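Local coordinates for protein of unknown function DUF574 (Streptomyces avermitilis, PDB 3GIW) that is of unknown function but binds S-adenosyl-L-homocysteine and is probably an S-adenosylmethionine-dependent methyltransferase, at residues Ile200-Phe205 against Ala268-Val273; Ile169-Leu174 against Met222-Arg227; Arg107-Asp112 against Arg153-Leu158. All coordinates share one frame; numbering follows the deposited sequence. Where two conformers were deposited one is given.

Contact 1: Ile200-Phe205 against Ala268-Val273; sequences IGTAEF and AMYGAV
The carboxylate oxygen OE2 of E204 is gripped by two donors, the phenol OH of Y270 and the backbone N of H229. The bond from Y270 OH to E204 OE2 is short, 2.6 Å; it meets the oxygen from above the carboxylate plane, 40° out of it, while OE2 itself lies in the plane of the phenol ring, at its edge. The two side chains cross at about a right angle. One face of the Y270 ring is taken by T202, whose methyl CG2 stands 4.2 Å from the ring centroid in a CH-pi contact. With OG1 anti to the backbone N (chi1 178°), T202 turns its hydroxyl to accept from the N of E204, an ST turn, and to bond R227, and leaves CG2 over the tyrosine. The F205 ring approaches the phenol end obliquely, its CE2 3.8 Å from Y270 CZ. A phenylalanine in place of Y270 would keep the ring over T202 but would probably leave the E204 carboxylate with H229 N alone of these two donors, and freer to turn. The backbones that carry these side chains pair antiparallel. I200 and Y270 form a hydrogen-bonded pair, I200 N to Y270 O at 2.8 Å, and G201 and M269 the non-hydrogen-bonded pair next to it; one more bond, T202 N to A268 O (2.9 Å), closes the end. On the face away from Y270, the selenium of M269 lies 3.6 Å from G201 N, and the same side chain touches N62, a residue that binds S-adenosyl-L-homocysteine. Strand 269-275, the one strand running against the rest, is inserted between 195-201 and 240-248, which gives the order 3-2-1-4-5-7-6 of the class I methyltransferase Rossmann-like fold.

Contact 2: Ile169-Leu174 against Met222-Arg227; sequences IVHFVL and MPMRLR
The guanidinium of R227 presents its edge to the 169-174 turn: V173 O and the CA of H171 lie in its plane, and the CG of R225, from its own segment, lies 3.7 Å above one face of the R227 guanidinium, toward its rim. Both of its bonds across the contact are weak, NH1 to V170 O at 3.5 Å and NH2 to V173 O at 3.4 Å. The F172 ring has the carbonyl oxygens of M222 and P223 near its plane at the edge, while M224, running alongside, sets CG 4.0 Å from F172 CE1 and its selenium obliquely beside the ring in a Met-aromatic contact. The bend at chi3 (76°) carries M224 CE to the H171 imidazole, 3.5 Å from CD2. G201 N, bonded to ND1, fixes the imidazole. The shortest direct bond across the contact runs from R225 N to H171 O, 2.8 Å; a water joins F172 O to P223 O. The short 3-10 turn at 170-172, after strand 163-167, is thus packed against the loop that links helices 207-219 and 229-234, with helix 24-31 beside F172 and M222 and helix 179-187 beside V170, V173 and R227.

Contact 3: Arg107-Asp112 against Arg153-Leu158; sequences RVVYVD and RDTLDL
R107 lies extended across the backbone of T155, its CD 3.3 Å from T155 O. With CG anti to the carbonyl carbon (chi1 -56°) and the chain straight from CG to NE, the aliphatic part passes over the carbonyl and the guanidinium goes on toward D157, where NH1 comes 3.8 Å from D157 CB, at the edge of the guanidinium and near its plane. T155 O is buried here without a hydrogen-bond partner, met chiefly by the carbons of the arginine. The two charged groups do not touch: R107 NH1 and D157 OD2 stand 4.9 Å apart, the guanidinium and carboxylate planes are 32° apart, and a water bridges the groups, accepting from NH1 at 3.1 Å and donating to OD2 at 2.8 Å. The charge of D157 is instead met directly by R160, in a salt bridge to OD2, while OD1 takes a hydrogen bond from T159; R107 NH1 has a further, weak bond to Q81. Beside the arginine, around V109, the contact is apolar. V109 CG2, anti to the carbonyl carbon and beside the backbone N, meets the loop, where it touches both L156 CG (3.7 Å) and T155 CB (3.8 Å). The methyl CD2 of L156 reaches R107 CB, and T155 CG2 lies near V108 O, while the T155 hydroxyl is bonded back to E151 O. The loop that follows helix 150-153 thereby covers the start of strand 107-112. At the other end of that strand D112 binds S-adenosyl-L-homocysteine, an acidic residue at the end of the second strand, as in the Rossmann-like fold of class I methyltransferases.

All three contacts belong to one Rossmann-like domain. Along the chain contact 3 closes first; contacts 1 and 2 follow and cross, their segments alternating. Contacts 1 and 2 are neighbours, centres 12 Å apart, and touch directly: G201 O lies 2.9 Å from R227 N and M269 CE 3.6 Å from H171 CE1, so the end of strand 195-201 and the start of 269-275 reach the two loops of contact 2. Contact 3, on strand 107-112, lies about 27 and 25 Å from contacts 1 and 2, centre to centre. Contacts 1 and 3 reach the same sheet on opposite sides of the chain's centre, and S-adenosyl-L-homocysteine-binding residues lie near contacts 1 and 2 and within contact 3.

Contact 1: Ile200-Phe205 against Ala268-Val273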
loop_
_atom_site.group_PDB
_atom_site.type_symbol
_atom_site.label_atom_id
_atom_site.label_comp_id
_atom_site.label_asym_id
_atom_site.label_seq_id
_atom_site.Cartn_x
_atom_site.Cartn_y
_atom_site.Cartn_z
ATOM N N ILE A 200 -0.889 -1.780 7.640
ATOM C CA ILE A 200 0.191 -2.384 8.399
ATOM C C ILE A 200 -0.197 -3.802 8.863
ATOM O O ILE A 200 -1.201 -3.986 9.566
ATOM C CB ILE A 200 0.506 -1.498 9.639
ATOM C CG1 ILE A 200 0.967 -0.089 9.201
ATOM C CG2 ILE A 200 1.595 -2.101 10.548
ATOM C CD1 ILE A 200 1.029 0.964 10.308
ATOM N N GLY A 201 0.607 -4.790 8.463
ATOM C CA GLY A 201 0.298 -6.193 8.768
ATOM C C GLY A 201 0.438 -6.482 10.269
ATOM O O GLY A 201 1.347 -5.942 10.956
ATOM N N THR A 202 -0.477 -7.289 10.802
ATOM C CA THR A 202 -0.506 -7.671 12.216
ATOM C C THR A 202 -0.896 -9.155 12.366
ATOM O O THR A 202 -1.665 -9.661 11.563
ATOM C CB THR A 202 -1.485 -6.807 13.028
ATOM O OG1 THR A 202 -1.512 -7.254 14.394
ATOM C CG2 THR A 202 -2.901 -6.851 12.440
ATOM N N ALA A 203 -0.334 -9.827 13.367
ATOM C CA ALA A 203 -0.755 -11.184 13.765
ATOM C C ALA A 203 -1.710 -11.239 14.945
ATOM O O ALA A 203 -2.073 -12.335 15.387
ATOM C CB ALA A 203 0.453 -12.068 14.065
ATOM N N GLU A 204 -2.115 -10.094 15.476
ATOM C CA GLU A 204 -2.834 -10.097 16.747
ATOM C C GLU A 204 -4.167 -10.844 16.701
ATOM O O GLU A 204 -4.570 -11.434 17.703
ATOM C CB GLU A 204 -3.041 -8.670 17.255
ATOM C CG GLU A 204 -1.746 -7.901 17.531
ATOM C CD GLU A 204 -1.976 -6.711 18.429
ATOM O OE1 GLU A 204 -1.978 -6.853 19.682
ATOM O OE2 GLU A 204 -2.151 -5.618 17.865
ATOM N N PHE A 205 -4.849 -10.808 15.557
ATOM C CA PHE A 205 -6.224 -11.334 15.433
ATOM C C PHE A 205 -6.304 -12.801 15.027
ATOM O O PHE A 205 -7.347 -13.406 15.175
ATOM C CB PHE A 205 -7.007 -10.441 14.463
ATOM C CG PHE A 205 -7.077 -9.015 14.927
ATOM C CD1 PHE A 205 -7.999 -8.633 15.880
ATOM C CD2 PHE A 205 -6.173 -8.060 14.478
ATOM C CE1 PHE A 205 -8.043 -7.304 16.323
ATOM C CE2 PHE A 205 -6.217 -6.775 14.938
ATOM C CZ PHE A 205 -7.165 -6.393 15.839
ATOM N N ALA A 268 -5.898 -9.152 8.681
ATOM C CA ALA A 268 -4.594 -9.021 9.348
ATOM C C ALA A 268 -3.899 -7.714 8.955
ATOM O O ALA A 268 -2.655 -7.666 8.921
ATOM C CB ALA A 268 -3.674 -10.260 9.063
HETATM N N MSE A 269 -4.670 -6.669 8.620
HETATM C CA MSE A 269 -4.140 -5.333 8.346
HETATM C C MSE A 269 -4.812 -4.326 9.226
HETATM O O MSE A 269 -6.038 -4.281 9.274
HETATM C CB MSE A 269 -4.434 -4.811 6.932
HETATM C CG MSE A 269 -3.748 -5.384 5.834
HETATM SE SE MSE A 269 -1.835 -5.184 5.793
HETATM C CE MSE A 269 -1.781 -5.849 4.012
ATOM N N TYR A 270 -4.018 -3.488 9.872
ATOM C CA TYR A 270 -4.477 -2.196 10.377
ATOM C C TYR A 270 -4.447 -1.179 9.250
ATOM O O TYR A 270 -3.558 -1.226 8.390
ATOM C CB TYR A 270 -3.577 -1.688 11.499
ATOM C CG TYR A 270 -3.687 -2.441 12.794
ATOM C CD1 TYR A 270 -4.870 -2.480 13.514
ATOM C CD2 TYR A 270 -2.580 -3.084 13.336
ATOM C CE1 TYR A 270 -4.956 -3.140 14.717
ATOM C CE2 TYR A 270 -2.668 -3.768 14.558
ATOM C CZ TYR A 270 -3.862 -3.799 15.231
ATOM O OH TYR A 270 -4.020 -4.451 16.453
ATOM N N GLY A 271 -5.378 -0.247 9.262
ATOM C CA GLY A 271 -5.358 0.913 8.374
ATOM C C GLY A 271 -5.517 2.205 9.135
ATOM O O GLY A 271 -6.132 2.246 10.192
ATOM N N ALA A 272 -4.881 3.258 8.600
ATOM C CA ALA A 272 -4.943 4.570 9.207
ATOM C C ALA A 272 -4.553 5.657 8.228
ATOM O O ALA A 272 -3.765 5.425 7.297
ATOM C CB ALA A 272 -3.996 4.635 10.447
ATOM N N VAL A 273 -5.123 6.844 8.458
ATOM C CA VAL A 273 -4.839 8.041 7.667
ATOM C C VAL A 273 -4.658 9.177 8.670
ATOM O O VAL A 273 -5.441 9.293 9.636
ATOM C CB VAL A 273 -6.017 8.365 6.743
ATOM C CG1 VAL A 273 -5.777 9.681 5.946
ATOM C CG2 VAL A 273 -6.281 7.194 5.793
#

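Contact 2: Ile169-Leu174 against Met222-Arg227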
loop_
_atom_site.group_PDB
_atom_site.type_symbol
_atom_site.label_atom_id
_atom_site.label_comp_id
_atom_site.label_asym_id
_atom_site.label_seq_id
_atom_site.Cartn_x
_atom_site.Cartn_y
_atom_site.Cartn_z
ATOM N N ILE A 169 2.915 -2.778 2.177
ATOM C CA ILE A 169 4.362 -2.876 1.911
ATOM C C ILE A 169 5.250 -2.901 3.166
ATOM O O ILE A 169 6.282 -3.578 3.199
ATOM C CB ILE A 169 4.844 -1.724 0.977
ATOM C CG1 ILE A 169 6.374 -1.773 0.824
ATOM C CG2 ILE A 169 4.434 -0.379 1.510
ATOM C CD1 ILE A 169 6.895 -1.004 -0.360
ATOM N N VAL A 170 4.869 -2.180 4.213
ATOM C CA VAL A 170 5.786 -1.922 5.287
ATOM C C VAL A 170 6.196 -3.179 6.082
ATOM O O VAL A 170 7.297 -3.246 6.704
ATOM C CB VAL A 170 5.248 -0.767 6.194
ATOM C CG1 VAL A 170 4.281 -1.281 7.261
ATOM C CG2 VAL A 170 6.442 -0.030 6.810
ATOM N N HIS A 171 5.339 -4.187 6.084
ATOM C CA HIS A 171 5.659 -5.437 6.797
ATOM C C HIS A 171 6.783 -6.224 6.107
ATOM O O HIS A 171 7.311 -7.172 6.684
ATOM C CB HIS A 171 4.412 -6.302 6.976
ATOM C CG HIS A 171 3.410 -6.122 5.890
ATOM N ND1 HIS A 171 2.362 -5.235 5.978
ATOM C CD2 HIS A 171 3.375 -6.621 4.635
ATOM C CE1 HIS A 171 1.664 -5.276 4.858
ATOM N NE2 HIS A 171 2.261 -6.107 4.021
ATOM N N PHE A 172 7.166 -5.820 4.896
ATOM C CA PHE A 172 8.336 -6.381 4.234
ATOM C C PHE A 172 9.665 -5.656 4.544
ATOM O O PHE A 172 10.736 -6.078 4.102
ATOM C CB PHE A 172 8.122 -6.501 2.712
ATOM C CG PHE A 172 7.010 -7.432 2.339
ATOM C CD1 PHE A 172 7.145 -8.813 2.578
ATOM C CD2 PHE A 172 5.852 -6.937 1.761
ATOM C CE1 PHE A 172 6.113 -9.684 2.239
ATOM C CE2 PHE A 172 4.797 -7.812 1.430
ATOM C CZ PHE A 172 4.949 -9.165 1.661
ATOM N N VAL A 173 9.564 -4.573 5.315
ATOM C CA VAL A 173 10.699 -3.883 5.896
ATOM C C VAL A 173 10.814 -4.368 7.365
ATOM O O VAL A 173 9.984 -4.060 8.272
ATOM C CB VAL A 173 10.534 -2.342 5.867
ATOM C CG1 VAL A 173 11.873 -1.662 6.281
ATOM C CG2 VAL A 173 10.035 -1.814 4.467
ATOM N N LEU A 174 11.904 -5.053 7.571
ATOM C CA LEU A 174 12.361 -5.540 8.852
ATOM C C LEU A 174 13.149 -4.443 9.611
ATOM O O LEU A 174 13.690 -3.469 9.014
ATOM C CB LEU A 174 13.213 -6.802 8.632
ATOM C CG LEU A 174 12.566 -8.125 8.124
ATOM C CD1 LEU A 174 12.617 -9.312 9.141
ATOM C CD2 LEU A 174 11.124 -7.977 7.559
HETATM N N MSE A 222 11.185 -13.769 1.722
HETATM C CA MSE A 222 10.432 -12.534 1.905
HETATM C C MSE A 222 10.057 -12.393 3.377
HETATM O O MSE A 222 8.869 -12.385 3.716
HETATM C CB MSE A 222 9.148 -12.550 1.059
HETATM C CG MSE A 222 9.385 -12.639 -0.431
HETATM SE SE MSE A 222 7.778 -12.942 -1.482
HETATM C CE MSE A 222 7.590 -14.895 -0.980
ATOM N N PRO A 223 11.067 -12.212 4.252
ATOM C CA PRO A 223 10.692 -12.160 5.668
ATOM C C PRO A 223 9.809 -10.946 6.001
ATOM O O PRO A 223 9.910 -9.876 5.366
ATOM C CB PRO A 223 12.037 -12.090 6.390
ATOM C CG PRO A 223 12.964 -11.470 5.397
ATOM C CD PRO A 223 12.511 -12.015 4.045
HETATM N N MSE A 224 8.914 -11.141 6.962
HETATM C CA MSE A 224 7.962 -10.138 7.371
HETATM C C MSE A 224 8.189 -9.681 8.805
HETATM O O MSE A 224 8.673 -10.441 9.644
HETATM C CB MSE A 224 6.565 -10.730 7.321
HETATM C CG MSE A 224 6.148 -11.193 5.952
HETATM SE SE MSE A 224 4.296 -11.612 6.015
HETATM C CE MSE A 224 3.624 -9.828 6.013
ATOM N N ARG A 225 7.806 -8.450 9.072
ATOM C CA ARG A 225 7.714 -7.916 10.405
ATOM C C ARG A 225 6.253 -7.499 10.615
ATOM O O ARG A 225 5.826 -6.468 10.109
ATOM C CB ARG A 225 8.648 -6.736 10.614
ATOM C CG ARG A 225 8.505 -6.098 11.987
ATOM C CD ARG A 225 8.786 -7.103 13.129
ATOM N NE ARG A 225 9.189 -6.354 14.305
ATOM C CZ ARG A 225 8.371 -5.887 15.238
ATOM N NH1 ARG A 225 7.081 -6.148 15.247
ATOM N NH2 ARG A 225 8.876 -5.159 16.234
ATOM N N LEU A 226 5.508 -8.336 11.332
ATOM C CA LEU A 226 4.137 -8.049 11.747
ATOM C C LEU A 226 4.154 -7.287 13.054
ATOM O O LEU A 226 4.996 -7.552 13.922
ATOM C CB LEU A 226 3.310 -9.358 11.790
ATOM C CG LEU A 226 3.260 -10.102 10.450
ATOM C CD1 LEU A 226 2.482 -11.385 10.679
ATOM C CD2 LEU A 226 2.663 -9.274 9.292
ATOM N N ARG A 227 3.231 -6.343 13.183
ATOM C CA ARG A 227 3.236 -5.371 14.263
ATOM C C ARG A 227 1.973 -5.364 15.123
ATOM O O ARG A 227 0.871 -5.668 14.622
ATOM C CB ARG A 227 3.460 -3.979 13.658
ATOM C CG ARG A 227 4.855 -3.759 13.166
ATOM C CD ARG A 227 5.061 -2.402 12.473
ATOM N NE ARG A 227 6.486 -2.231 12.139
ATOM C CZ ARG A 227 7.066 -2.668 11.024
ATOM N NH1 ARG A 227 6.394 -3.270 10.074
ATOM N NH2 ARG A 227 8.368 -2.449 10.838
HETATM O O HOH W 1 11.223 -8.686 3.347
#

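Contact 3: Arg107-Asp112 against Arg153-Leu158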
loop_
_atom_site.group_PDB
_atom_site.type_symbol
_atom_site.label_atom_id
_atom_site.label_comp_id
_atom_site.label_asym_id
_atom_site.label_seq_id
_atom_site.Cartn_x
_atom_site.Cartn_y
_atom_site.Cartn_z
ATOM N N ARG A 107 -2.634 14.623 -9.542
ATOM C CA ARG A 107 -1.300 14.165 -9.943
ATOM C C ARG A 107 -0.869 12.993 -9.048
ATOM O O ARG A 107 -1.070 13.058 -7.831
ATOM C CB ARG A 107 -0.291 15.300 -9.772
ATOM C CG ARG A 107 -0.637 16.576 -10.516
ATOM C CD ARG A 107 0.149 17.749 -9.965
ATOM N NE ARG A 107 0.102 18.901 -10.882
ATOM C CZ ARG A 107 0.621 20.103 -10.634
ATOM N NH1 ARG A 107 1.248 20.359 -9.491
ATOM N NH2 ARG A 107 0.517 21.060 -11.543
ATOM N N VAL A 108 -0.284 11.946 -9.640
ATOM C CA VAL A 108 0.114 10.750 -8.883
ATOM C C VAL A 108 1.462 10.262 -9.377
ATOM O O VAL A 108 1.693 10.147 -10.592
ATOM C CB VAL A 108 -0.921 9.598 -9.029
ATOM C CG1 VAL A 108 -0.493 8.392 -8.230
ATOM C CG2 VAL A 108 -2.316 10.097 -8.642
ATOM N N VAL A 109 2.365 10.026 -8.436
ATOM C CA VAL A 109 3.623 9.331 -8.727
ATOM C C VAL A 109 3.532 7.947 -8.062
ATOM O O VAL A 109 3.343 7.847 -6.852
ATOM C CB VAL A 109 4.869 10.072 -8.224
ATOM C CG1 VAL A 109 6.164 9.259 -8.399
ATOM C CG2 VAL A 109 4.993 11.418 -8.912
ATOM N N TYR A 110 3.750 6.898 -8.864
ATOM C CA TYR A 110 3.794 5.528 -8.404
ATOM C C TYR A 110 5.238 5.022 -8.323
ATOM O O TYR A 110 6.087 5.372 -9.178
ATOM C CB TYR A 110 3.085 4.697 -9.423
ATOM C CG TYR A 110 1.601 4.899 -9.589
ATOM C CD1 TYR A 110 0.714 4.381 -8.674
ATOM C CD2 TYR A 110 1.074 5.520 -10.716
ATOM C CE1 TYR A 110 -0.670 4.422 -8.879
ATOM C CE2 TYR A 110 -0.321 5.606 -10.931
ATOM C CZ TYR A 110 -1.210 5.040 -10.000
ATOM O OH TYR A 110 -2.581 5.055 -10.176
ATOM N N VAL A 111 5.519 4.166 -7.349
ATOM C CA VAL A 111 6.864 3.687 -7.093
ATOM C C VAL A 111 6.834 2.208 -6.721
ATOM O O VAL A 111 6.042 1.778 -5.904
ATOM C CB VAL A 111 7.504 4.464 -5.907
ATOM C CG1 VAL A 111 8.947 4.031 -5.693
ATOM C CG2 VAL A 111 7.389 5.995 -6.128
ATOM N N ASP A 112 7.669 1.389 -7.356
ATOM C CA ASP A 112 7.856 0.000 -6.920
ATOM C C ASP A 112 9.270 -0.451 -7.269
ATOM O O ASP A 112 9.961 0.212 -8.056
ATOM C CB ASP A 112 6.801 -0.965 -7.552
ATOM C CG ASP A 112 6.496 -2.193 -6.686
ATOM O OD1 ASP A 112 7.246 -3.183 -6.691
ATOM O OD2 ASP A 112 5.461 -2.209 -5.998
ATOM N N ARG A 153 9.707 15.027 -9.615
ATOM C CA ARG A 153 9.806 16.499 -9.561
ATOM C C ARG A 153 9.127 17.200 -10.719
ATOM O O ARG A 153 8.772 18.365 -10.579
ATOM C CB ARG A 153 11.259 16.952 -9.474
ATOM C CG ARG A 153 11.886 16.646 -8.165
ATOM C CD ARG A 153 11.207 17.428 -7.054
ATOM N NE ARG A 153 11.790 17.097 -5.771
ATOM C CZ ARG A 153 12.247 17.967 -4.871
ATOM N NH1 ARG A 153 12.156 19.288 -5.047
ATOM N NH2 ARG A 153 12.756 17.495 -3.744
ATOM N N ASP A 154 8.980 16.506 -11.848
ATOM C CA ASP A 154 8.170 16.994 -12.967
ATOM C C ASP A 154 6.696 16.761 -12.829
ATOM O O ASP A 154 5.918 17.254 -13.660
ATOM C CB ASP A 154 8.633 16.392 -14.299
ATOM C CG ASP A 154 9.982 16.921 -14.739
ATOM O OD1 ASP A 154 10.409 17.979 -14.229
ATOM O OD2 ASP A 154 10.606 16.256 -15.599
ATOM N N THR A 155 6.302 15.992 -11.809
ATOM C CA THR A 155 4.917 15.622 -11.655
ATOM C C THR A 155 4.288 16.334 -10.458
ATOM O O THR A 155 3.245 16.946 -10.605
ATOM C CB THR A 155 4.774 14.077 -11.558
ATOM O OG1 THR A 155 5.347 13.498 -12.751
ATOM C CG2 THR A 155 3.305 13.643 -11.464
ATOM N N LEU A 156 4.915 16.232 -9.284
ATOM C CA LEU A 156 4.415 16.809 -8.047
ATOM C C LEU A 156 5.078 18.151 -7.721
ATOM O O LEU A 156 6.255 18.379 -8.031
ATOM C CB LEU A 156 4.642 15.862 -6.883
ATOM C CG LEU A 156 4.099 14.441 -7.036
ATOM C CD1 LEU A 156 4.390 13.628 -5.757
ATOM C CD2 LEU A 156 2.613 14.457 -7.433
ATOM N N ASP A 157 4.308 19.022 -7.073
ATOM C CA ASP A 157 4.783 20.272 -6.504
ATOM C C ASP A 157 4.891 20.074 -5.008
ATOM O O ASP A 157 3.880 20.037 -4.289
ATOM C CB ASP A 157 3.772 21.363 -6.846
ATOM C CG ASP A 157 4.110 22.707 -6.259
ATOM O OD1 ASP A 157 4.988 22.816 -5.381
ATOM O OD2 ASP A 157 3.460 23.707 -6.695
ATOM N N LEU A 158 6.094 19.921 -4.488
ATOM C CA LEU A 158 6.262 19.608 -3.062
ATOM C C LEU A 158 6.103 20.806 -2.121
ATOM O O LEU A 158 6.320 20.685 -0.903
ATOM C CB LEU A 158 7.589 18.885 -2.808
ATOM C CG LEU A 158 7.797 17.575 -3.596
ATOM C CD1 LEU A 158 9.107 16.926 -3.112
ATOM C CD2 LEU A 158 6.590 16.634 -3.429
HETATM O O HOH W 2 1.472 23.371 -8.603
#